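Local structure of actibind (Aspergillus niger, 3D3Z) at residues Ile2-Gln14 against Ala19-Leu31. The protein is a T2-family ribonuclease that cleaves RNA, probably without base specificity but with a preference for adenylic acid. Residues are numbered along the deposited sequence; the frame is centred on the assembly and turned at random.
Sequences IDTCSSDSPLSCQ and ASCCFNSPGGSLL
Cys5 and Cys22 tie the N-terminal loop to the turn in front of strand 29-35, an example of how covalent, polar and aromatic contacts together order chain that has almost no regular secondary structure. In this disulfide both sulfurs lie beside their own backbone N, anti to the carbonyl carbon, which turns each toward the other loop and lets the bridge close with a chi3 of -84°. Cys22 sits in the type I turn from Ser20 to Phe23, where its N donates to Ser20 OG in an ST turn. Two further bridges lead away from the contact: Cys21, next to Cys22, to Cys126, and Cys13, on the N-terminal loop, to Cys58. The sulfur of Cys13 rests on the peptide joining Gly28 and Ser29, with Cys13 SG 3.4 Å from Gly28 C.

Direct hydrogen bonding between the loops comes from Ser12, whose OG donates to Gly28 O at 2.7 Å, in the carbonyl plane and on a lone pair (C=O...OG 127°). The same hydroxyl is also bonded to Val205 N of strand 195-206. Water extends the polar seam: one molecule spans the loops, accepting from Cys13 N and donating to Asn24 O, the latter at 2.7 Å.

Aromatic contact is confined to Phe23, where the carbonyl oxygens of Pro10 and Leu11 meet the ring edge in plane, Pro10 O standing 3.4 Å from Phe23 CE1. With CG anti to the backbone N (chi1 -163°), the ring is carried out alongside the Pro10-Ser12 backbone, and Pro10 CG approaches Phe23 CD1 at 4.2 Å.

Such edge-on approaches probably bring a weak electrostatic attraction between the carbonyl oxygens and the ring hydrogens, added to the covalent tie of the disulfide, while Ser12 links the N-terminal loop to the bulged start of the sheet.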
loop_
_atom_site.group_PDB
_atom_site.type_symbol
_atom_site.label_atom_id
_atom_site.label_comp_id
_atom_site.label_asym_id
_atom_site.label_seq_id
_atom_site.Cartn_x
_atom_site.Cartn_y
_atom_site.Cartn_z
ATOM N N ILE A 2 -8.712 -18.372 2.082
ATOM C CA ILE A 2 -9.034 -17.885 0.730
ATOM C C ILE A 2 -8.753 -18.965 -0.324
ATOM O O ILE A 2 -7.806 -19.735 -0.229
ATOM C CB ILE A 2 -8.331 -16.531 0.392
ATOM C CG1 ILE A 2 -9.206 -15.724 -0.587
ATOM C CG2 ILE A 2 -6.924 -16.766 -0.119
ATOM C CD1 ILE A 2 -8.980 -14.213 -0.562
ATOM N N ASP A 3 -9.571 -18.903 -1.297
ATOM C CA ASP A 3 -9.356 -19.674 -2.517
ATOM C C ASP A 3 -7.991 -19.446 -3.171
ATOM O O ASP A 3 -7.407 -18.350 -3.095
ATOM C CB ASP A 3 -10.545 -19.497 -3.494
ATOM C CG ASP A 3 -10.495 -18.213 -4.337
ATOM O OD1 ASP A 3 -9.751 -17.237 -4.038
ATOM O OD2 ASP A 3 -11.255 -18.204 -5.344
ATOM N N THR A 4 -7.436 -20.504 -3.763
ATOM C CA THR A 4 -6.156 -20.380 -4.419
ATOM C C THR A 4 -6.430 -20.341 -5.903
ATOM O O THR A 4 -7.450 -20.815 -6.361
ATOM C CB THR A 4 -5.196 -21.512 -4.046
ATOM O OG1 THR A 4 -5.848 -22.775 -4.199
ATOM C CG2 THR A 4 -4.730 -21.352 -2.603
ATOM N N CYS A 5 -5.579 -19.661 -6.636
ATOM C CA CYS A 5 -5.687 -19.569 -8.074
ATOM C C CYS A 5 -4.363 -20.038 -8.642
ATOM O O CYS A 5 -3.339 -19.983 -7.965
ATOM C CB CYS A 5 -5.962 -18.102 -8.472
ATOM S SG CYS A 5 -7.346 -17.382 -7.632
ATOM N N SER A 6 -4.379 -20.507 -9.888
ATOM C CA SER A 6 -3.147 -20.956 -10.526
ATOM C C SER A 6 -2.118 -19.810 -10.592
ATOM O O SER A 6 -2.467 -18.635 -10.837
ATOM C CB SER A 6 -3.433 -21.483 -11.936
ATOM O OG SER A 6 -2.231 -21.481 -12.709
ATOM N N SER A 7 -0.840 -20.158 -10.394
ATOM C CA SER A 7 0.246 -19.188 -10.548
ATOM C C SER A 7 0.370 -18.694 -12.002
ATOM O O SER A 7 1.039 -17.678 -12.264
ATOM C CB SER A 7 1.573 -19.767 -10.037
ATOM O OG SER A 7 2.035 -20.768 -10.927
ATOM N N ASP A 8 -0.269 -19.364 -12.951
ATOM C CA ASP A 8 -0.319 -18.812 -14.298
ATOM C C ASP A 8 -1.687 -18.196 -14.616
ATOM O O ASP A 8 -2.108 -18.156 -15.775
ATOM C CB ASP A 8 0.138 -19.863 -15.307
ATOM C CG ASP A 8 1.610 -20.195 -15.147
ATOM O OD1 ASP A 8 2.441 -19.379 -15.585
ATOM O OD2 ASP A 8 1.926 -21.242 -14.544
ATOM N N SER A 9 -2.359 -17.685 -13.581
ATOM C CA SER A 9 -3.591 -16.923 -13.765
ATOM C C SER A 9 -3.300 -15.676 -14.635
ATOM O O SER A 9 -2.182 -15.159 -14.578
ATOM C CB SER A 9 -4.169 -16.511 -12.404
ATOM O OG SER A 9 -4.573 -17.622 -11.633
ATOM N N PRO A 10 -4.291 -15.206 -15.421
ATOM C CA PRO A 10 -4.046 -14.057 -16.281
ATOM C C PRO A 10 -3.939 -12.716 -15.501
ATOM O O PRO A 10 -4.729 -12.439 -14.561
ATOM C CB PRO A 10 -5.264 -14.048 -17.186
ATOM C CG PRO A 10 -6.351 -14.618 -16.353
ATOM C CD PRO A 10 -5.692 -15.646 -15.516
ATOM N N LEU A 11 -2.979 -11.893 -15.942
ATOM C CA LEU A 11 -2.634 -10.645 -15.288
ATOM C C LEU A 11 -3.770 -9.631 -15.416
ATOM O O LEU A 11 -4.328 -9.422 -16.518
ATOM C CB LEU A 11 -1.332 -10.118 -15.893
ATOM C CG LEU A 11 -0.454 -9.122 -15.181
ATOM C CD1 LEU A 11 0.084 -9.536 -13.816
ATOM C CD2 LEU A 11 0.710 -8.840 -16.164
ATOM N N SER A 12 -4.149 -9.034 -14.284
ATOM C CA SER A 12 -5.152 -7.980 -14.286
ATOM C C SER A 12 -4.648 -6.781 -15.129
ATOM O O SER A 12 -3.456 -6.577 -15.263
ATOM C CB SER A 12 -5.516 -7.534 -12.855
ATOM O OG SER A 12 -4.379 -7.086 -12.148
ATOM N N CYS A 13 -5.598 -6.041 -15.662
ATOM C CA CYS A 13 -5.417 -4.887 -16.551
ATOM C C CYS A 13 -4.760 -5.191 -17.878
ATOM O O CYS A 13 -5.225 -4.675 -18.881
ATOM C CB CYS A 13 -4.655 -3.720 -15.897
ATOM S SG CYS A 13 -5.571 -2.878 -14.659
ATOM N N GLN A 14 -3.683 -5.986 -17.850
ATOM C CA GLN A 14 -2.924 -6.352 -19.031
ATOM C C GLN A 14 -3.608 -7.426 -19.870
ATOM O O GLN A 14 -3.102 -7.727 -20.945
ATOM C CB GLN A 14 -1.475 -6.750 -18.653
ATOM C CG GLN A 14 -0.723 -5.633 -17.884
ATOM C CD GLN A 14 0.799 -5.841 -17.677
ATOM O OE1 GLN A 14 1.534 -6.130 -18.632
ATOM N NE2 GLN A 14 1.290 -5.623 -16.425
ATOM N N ALA A 19 -14.257 -10.597 -14.261
ATOM C CA ALA A 19 -14.100 -10.450 -12.817
ATOM C C ALA A 19 -14.603 -11.718 -12.124
ATOM O O ALA A 19 -15.721 -12.166 -12.370
ATOM C CB ALA A 19 -14.895 -9.251 -12.312
ATOM N N SER A 20 -13.780 -12.233 -11.239
ATOM C CA SER A 20 -14.097 -13.430 -10.480
ATOM C C SER A 20 -13.232 -13.416 -9.269
ATOM O O SER A 20 -12.417 -12.513 -9.085
ATOM C CB SER A 20 -13.803 -14.715 -11.279
ATOM O OG SER A 20 -12.406 -14.929 -11.400
ATOM N N CYS A 21 -13.367 -14.447 -8.451
ATOM C CA CYS A 21 -12.424 -14.612 -7.374
ATOM C C CYS A 21 -10.957 -14.740 -7.775
ATOM O O CYS A 21 -10.082 -14.531 -6.915
ATOM C CB CYS A 21 -12.848 -15.775 -6.447
ATOM S SG CYS A 21 -14.306 -15.431 -5.605
ATOM N N CYS A 22 -10.671 -15.079 -9.049
ATOM C CA CYS A 22 -9.318 -15.217 -9.518
ATOM C C CYS A 22 -8.927 -14.161 -10.559
ATOM O O CYS A 22 -7.958 -14.357 -11.331
ATOM C CB CYS A 22 -9.066 -16.623 -10.068
ATOM S SG CYS A 22 -8.955 -17.880 -8.724
ATOM N N PHE A 23 -9.704 -13.083 -10.608
ATOM C CA PHE A 23 -9.373 -11.954 -11.491
ATOM C C PHE A 23 -9.789 -10.593 -10.925
ATOM O O PHE A 23 -10.970 -10.323 -10.783
ATOM C CB PHE A 23 -10.009 -12.144 -12.877
ATOM C CG PHE A 23 -9.382 -11.267 -13.937
ATOM C CD1 PHE A 23 -8.052 -11.430 -14.269
ATOM C CD2 PHE A 23 -10.115 -10.232 -14.533
ATOM C CE1 PHE A 23 -7.454 -10.611 -15.239
ATOM C CE2 PHE A 23 -9.523 -9.383 -15.478
ATOM C CZ PHE A 23 -8.192 -9.599 -15.830
ATOM N N ASN A 24 -8.807 -9.749 -10.620
ATOM C CA ASN A 24 -9.050 -8.410 -10.090
ATOM C C ASN A 24 -9.521 -7.447 -11.187
ATOM O O ASN A 24 -8.777 -7.139 -12.130
ATOM C CB ASN A 24 -7.798 -7.865 -9.348
ATOM C CG ASN A 24 -7.561 -8.548 -8.000
ATOM O OD1 ASN A 24 -8.233 -8.226 -6.996
ATOM N ND2 ASN A 24 -6.598 -9.477 -7.964
ATOM N N SER A 25 -10.781 -7.053 -11.072
ATOM C CA SER A 25 -11.465 -6.243 -12.053
ATOM C C SER A 25 -12.748 -5.759 -11.450
ATOM O O SER A 25 -13.482 -6.537 -10.803
ATOM C CB SER A 25 -11.752 -7.056 -13.318
ATOM O OG SER A 25 -12.354 -6.281 -14.339
ATOM N N PRO A 26 -13.074 -4.465 -11.666
ATOM C CA PRO A 26 -12.364 -3.466 -12.495
ATOM C C PRO A 26 -11.086 -2.912 -11.834
ATOM O O PRO A 26 -10.247 -2.320 -12.498
ATOM C CB PRO A 26 -13.422 -2.370 -12.724
ATOM C CG PRO A 26 -14.345 -2.456 -11.578
ATOM C CD PRO A 26 -14.282 -3.915 -11.031
ATOM N N GLY A 27 -10.935 -3.160 -10.540
ATOM C CA GLY A 27 -9.743 -2.754 -9.796
ATOM C C GLY A 27 -8.532 -3.631 -10.019
ATOM O O GLY A 27 -8.075 -4.295 -9.112
ATOM N N GLY A 28 -7.981 -3.582 -11.228
ATOM C CA GLY A 28 -6.858 -4.411 -11.619
ATOM C C GLY A 28 -5.495 -3.807 -11.408
ATOM O O GLY A 28 -4.484 -4.500 -11.556
ATOM N N SER A 29 -5.451 -2.513 -11.078
ATOM C CA SER A 29 -4.211 -1.846 -10.704
ATOM C C SER A 29 -4.203 -1.681 -9.184
ATOM O O SER A 29 -5.035 -0.956 -8.619
ATOM C CB SER A 29 -4.037 -0.475 -11.414
ATOM O OG SER A 29 -2.847 0.120 -10.955
ATOM N N LEU A 30 -3.290 -2.387 -8.535
ATOM C CA LEU A 30 -3.213 -2.402 -7.081
ATOM C C LEU A 30 -2.033 -1.543 -6.653
ATOM O O LEU A 30 -0.922 -1.829 -7.004
ATOM C CB LEU A 30 -3.029 -3.835 -6.534
ATOM C CG LEU A 30 -4.262 -4.725 -6.374
ATOM C CD1 LEU A 30 -5.060 -4.257 -5.158
ATOM C CD2 LEU A 30 -5.116 -4.746 -7.535
ATOM N N LEU A 31 -2.312 -0.531 -5.839
ATOM C CA LEU A 31 -1.318 0.441 -5.390
ATOM C C LEU A 31 -0.958 0.195 -3.947
ATOM O O LEU A 31 -1.797 0.344 -3.083
ATOM C CB LEU A 31 -1.847 1.882 -5.551
ATOM C CG LEU A 31 -2.017 2.463 -6.956
ATOM C CD1 LEU A 31 -2.983 1.674 -7.914
ATOM C CD2 LEU A 31 -2.494 3.885 -6.777
HETATM O O HOH W 1 -5.733 -13.362 -12.341
HETATM O O HOH W 2 -8.184 -5.944 -14.465
#